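Local coordinates for protein probable starch synthase 4, chloroplastic/amyloplastic (Arabidopsis thaliana, PDB 6GNE) that is probably a plastid starch synthase, a two-domain glycosyltransferase of the GT-B fold that holds ADP and a glycan in this structure, at residues V31-H44 with W483-T495. Residues are numbered along the deposited sequence; the frame is centred on the assembly and turned at random.
Sequences VVAGLGKALQRKGH and WGSSATQYEELYT
Trp483 lies flat against helix 31-41, one face of its indole resting on the backbone between Gly34 and Leu35. Gly34 C is 3.4 Å from Trp483 NE1 on this face, at a residue with no side chain to intervene. Further along the same ring, Leu35 CB sits squarely over the six-membered part, 4.0 Å from its centroid, in a CH-pi contact, while Val31 CG1 reaches CH2 obliquely.

Leu35 turns its CG to the far side from the backbone N, which carries it past the indole and splits its methyls. CD1 touches both Trp483 CE3 and Ala487 CA, and CD2 stands over the centre of the Tyr490 ring, 4° off its normal. Ala38 closes the middle of the crossing, its CB 3.5 Å from Ala487 CB; here the axes of the two helical segments come within 9.5 Å and cross at 75°. Leu39 CD1 meets the edge of Tyr494, whose hydroxyl is hydrogen-bonded to His143.

Polar groups take over around the Schellman motif at Gly43. His44 NE2 donates to the anti side of Glu491 OE1 (3.0 Å), with ring and carboxylate planes 80° apart, and ND1 pairs with Leu10 N. Lys42, bent near its end, gives NZ to Thr488 OG1 (2.6 Å), which itself donates to Gly484 O; Glu491 OE2 lies 4.2 Å from NZ, too far for a salt bridge.

The C-terminal helix thus packs on the N-terminal Rossmann-like domain, as in GT-B enzymes, and Val31 links the packing to the glycan pocket, where it touches AC1. At the polar margin, nearby Lys42 and the His44 N-H probably favour a charged Glu491.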
# COMPACT_ATOMS: atom_id res chain seq x y z
N VAL A 31 3.05 4.17 0.51
CA VAL A 31 4.45 3.81 0.60
C VAL A 31 5.34 4.69 -0.27
O VAL A 31 6.40 5.13 0.17
CB VAL A 31 4.65 2.31 0.29
CG1 VAL A 31 6.14 1.95 0.14
CG2 VAL A 31 3.99 1.47 1.41
N VAL A 32 4.90 4.95 -1.50
CA VAL A 32 5.71 5.74 -2.42
C VAL A 32 5.98 7.10 -1.79
O VAL A 32 7.11 7.53 -1.76
CB VAL A 32 5.09 5.86 -3.82
CG1 VAL A 32 5.81 6.88 -4.68
CG2 VAL A 32 5.14 4.49 -4.49
N ALA A 33 4.94 7.75 -1.27
CA ALA A 33 5.08 9.05 -0.59
C ALA A 33 5.91 8.96 0.70
O ALA A 33 6.82 9.76 0.94
CB ALA A 33 3.71 9.65 -0.30
N GLY A 34 5.61 7.96 1.51
CA GLY A 34 6.24 7.84 2.81
C GLY A 34 7.73 7.54 2.75
O GLY A 34 8.52 8.20 3.44
N LEU A 35 8.10 6.55 1.94
CA LEU A 35 9.51 6.25 1.68
C LEU A 35 10.19 7.40 0.96
O LEU A 35 11.33 7.73 1.29
CB LEU A 35 9.67 4.97 0.86
CG LEU A 35 11.09 4.56 0.49
CD1 LEU A 35 11.97 4.41 1.72
CD2 LEU A 35 11.01 3.25 -0.27
N GLY A 36 9.50 8.01 -0.01
CA GLY A 36 9.99 9.19 -0.69
C GLY A 36 10.43 10.29 0.26
O GLY A 36 11.55 10.80 0.17
N LYS A 37 9.55 10.64 1.20
CA LYS A 37 9.83 11.71 2.15
C LYS A 37 10.94 11.33 3.11
O LYS A 37 11.79 12.15 3.41
CB LYS A 37 8.59 12.15 2.92
CG LYS A 37 7.54 12.78 2.03
CD LYS A 37 6.10 12.68 2.58
CE LYS A 37 5.81 13.80 3.59
NZ LYS A 37 4.37 13.95 3.87
N ALA A 38 10.95 10.08 3.59
CA ALA A 38 12.00 9.62 4.50
C ALA A 38 13.36 9.74 3.85
O ALA A 38 14.30 10.20 4.48
CB ALA A 38 11.75 8.20 4.96
N LEU A 39 13.45 9.36 2.57
CA LEU A 39 14.69 9.49 1.79
C LEU A 39 15.08 10.96 1.60
O LEU A 39 16.26 11.32 1.77
CB LEU A 39 14.56 8.79 0.44
CG LEU A 39 14.44 7.26 0.44
CD1 LEU A 39 14.04 6.76 -0.93
CD2 LEU A 39 15.69 6.55 0.92
N GLN A 40 14.11 11.80 1.26
CA GLN A 40 14.37 13.23 1.19
C GLN A 40 14.91 13.83 2.52
O GLN A 40 15.83 14.63 2.47
CB GLN A 40 13.14 14.00 0.70
CG GLN A 40 13.44 15.40 0.18
CD GLN A 40 12.18 16.21 -0.05
OE1 GLN A 40 11.54 16.66 0.91
NE2 GLN A 40 11.82 16.41 -1.32
N ARG A 41 14.40 13.43 3.68
CA ARG A 41 14.96 13.88 4.98
C ARG A 41 16.41 13.43 5.19
O ARG A 41 17.19 14.11 5.85
CB ARG A 41 14.15 13.39 6.19
CG ARG A 41 12.66 13.75 6.22
CD ARG A 41 12.31 15.09 5.53
NE ARG A 41 10.84 15.24 5.31
CZ ARG A 41 9.91 15.40 6.26
NH1 ARG A 41 8.63 15.52 5.91
NH2 ARG A 41 10.23 15.45 7.55
N LYS A 42 16.76 12.26 4.66
CA LYS A 42 18.13 11.76 4.73
C LYS A 42 19.11 12.48 3.77
O LYS A 42 20.28 12.17 3.76
CB LYS A 42 18.16 10.24 4.55
CG LYS A 42 17.47 9.53 5.72
CD LYS A 42 17.34 8.01 5.58
CE LYS A 42 18.38 7.30 6.43
NZ LYS A 42 17.92 7.18 7.84
N GLY A 43 18.62 13.44 2.98
CA GLY A 43 19.46 14.30 2.14
C GLY A 43 19.55 13.88 0.68
O GLY A 43 20.37 14.38 -0.05
N HIS A 44 18.71 12.95 0.25
CA HIS A 44 18.72 12.50 -1.15
C HIS A 44 17.80 13.37 -1.97
O HIS A 44 16.78 13.86 -1.48
CB HIS A 44 18.30 11.03 -1.25
CG HIS A 44 19.08 10.13 -0.35
ND1 HIS A 44 20.41 9.83 -0.57
CD2 HIS A 44 18.74 9.52 0.82
CE1 HIS A 44 20.85 9.05 0.40
NE2 HIS A 44 19.86 8.85 1.26
N TRP A 483 9.15 5.82 8.95
CA TRP A 483 10.08 5.16 8.01
C TRP A 483 11.53 5.16 8.49
O TRP A 483 12.33 4.44 7.91
CB TRP A 483 10.00 5.78 6.62
CG TRP A 483 8.86 5.30 5.87
CD1 TRP A 483 7.62 5.85 5.81
CD2 TRP A 483 8.82 4.13 5.07
NE1 TRP A 483 6.80 5.10 5.00
CE2 TRP A 483 7.51 4.04 4.53
CE3 TRP A 483 9.76 3.17 4.73
CZ2 TRP A 483 7.12 3.00 3.71
CZ3 TRP A 483 9.36 2.12 3.88
CH2 TRP A 483 8.04 2.05 3.39
N GLY A 484 11.88 5.93 9.53
CA GLY A 484 13.25 5.98 10.05
C GLY A 484 14.09 4.71 9.85
O GLY A 484 15.10 4.68 9.12
N SER A 485 13.62 3.64 10.46
CA SER A 485 14.33 2.38 10.44
C SER A 485 14.42 1.72 9.04
O SER A 485 15.51 1.35 8.57
CB SER A 485 13.62 1.45 11.40
OG SER A 485 14.52 0.50 11.82
N SER A 486 13.27 1.59 8.38
CA SER A 486 13.19 0.93 7.07
C SER A 486 13.73 1.76 5.90
O SER A 486 14.21 1.19 4.93
CB SER A 486 11.77 0.47 6.75
OG SER A 486 11.45 -0.58 7.58
N ALA A 487 13.60 3.09 5.97
CA ALA A 487 14.25 3.96 4.99
C ALA A 487 15.79 3.84 5.01
O ALA A 487 16.44 3.85 3.97
CB ALA A 487 13.82 5.39 5.19
N THR A 488 16.35 3.72 6.21
CA THR A 488 17.78 3.40 6.39
C THR A 488 18.18 2.06 5.74
O THR A 488 19.25 1.96 5.18
CB THR A 488 18.19 3.41 7.90
OG1 THR A 488 17.80 4.63 8.52
CG2 THR A 488 19.65 3.32 8.05
N GLN A 489 17.33 1.03 5.82
CA GLN A 489 17.65 -0.25 5.15
C GLN A 489 17.61 -0.15 3.62
O GLN A 489 18.48 -0.74 2.95
CB GLN A 489 16.73 -1.39 5.54
CG GLN A 489 16.65 -1.78 6.99
CD GLN A 489 15.82 -3.05 7.16
OE1 GLN A 489 14.80 -3.07 7.89
NE2 GLN A 489 16.23 -4.10 6.45
N TYR A 490 16.64 0.59 3.07
CA TYR A 490 16.61 0.85 1.62
C TYR A 490 17.86 1.67 1.17
O TYR A 490 18.48 1.36 0.15
CB TYR A 490 15.32 1.58 1.19
CG TYR A 490 14.10 0.70 0.98
CD1 TYR A 490 13.87 0.08 -0.24
CD2 TYR A 490 13.17 0.50 1.97
CE1 TYR A 490 12.76 -0.71 -0.45
CE2 TYR A 490 12.06 -0.28 1.77
CZ TYR A 490 11.85 -0.89 0.56
OH TYR A 490 10.74 -1.68 0.36
N GLU A 491 18.20 2.69 1.96
CA GLU A 491 19.36 3.53 1.70
C GLU A 491 20.64 2.70 1.60
O GLU A 491 21.47 2.92 0.67
CB GLU A 491 19.46 4.61 2.79
CG GLU A 491 20.71 5.51 2.73
CD GLU A 491 20.85 6.41 3.95
OE1 GLU A 491 20.97 7.63 3.79
OE2 GLU A 491 20.83 5.90 5.10
N GLU A 492 20.82 1.77 2.56
CA GLU A 492 21.99 0.86 2.58
C GLU A 492 22.02 -0.08 1.37
O GLU A 492 23.10 -0.38 0.89
CB GLU A 492 22.11 0.06 3.90
CG GLU A 492 22.53 0.92 5.11
CD GLU A 492 22.31 0.27 6.50
OE1 GLU A 492 21.63 -0.80 6.63
OE2 GLU A 492 22.84 0.86 7.50
N LEU A 493 20.85 -0.51 0.89
CA LEU A 493 20.77 -1.27 -0.36
C LEU A 493 21.16 -0.43 -1.56
O LEU A 493 21.90 -0.91 -2.42
CB LEU A 493 19.39 -1.90 -0.55
CG LEU A 493 18.96 -2.98 0.44
CD1 LEU A 493 17.47 -3.26 0.30
CD2 LEU A 493 19.79 -4.27 0.38
N TYR A 494 20.68 0.82 -1.61
CA TYR A 494 21.02 1.76 -2.68
C TYR A 494 22.52 2.04 -2.77
O TYR A 494 23.11 1.92 -3.85
CB TYR A 494 20.33 3.12 -2.48
CG TYR A 494 18.81 3.20 -2.61
CD1 TYR A 494 18.03 2.13 -3.08
CD2 TYR A 494 18.16 4.38 -2.29
CE1 TYR A 494 16.66 2.24 -3.19
CE2 TYR A 494 16.80 4.50 -2.39
CZ TYR A 494 16.05 3.42 -2.85
OH TYR A 494 14.70 3.58 -2.96
N THR A 495 23.12 2.44 -1.65
CA THR A 495 24.56 2.75 -1.61
C THR A 495 25.42 1.53 -1.94
O THR A 495 26.35 1.65 -2.71
CB THR A 495 25.02 3.35 -0.26
OG1 THR A 495 24.50 2.57 0.82
CG2 THR A 495 24.54 4.79 -0.11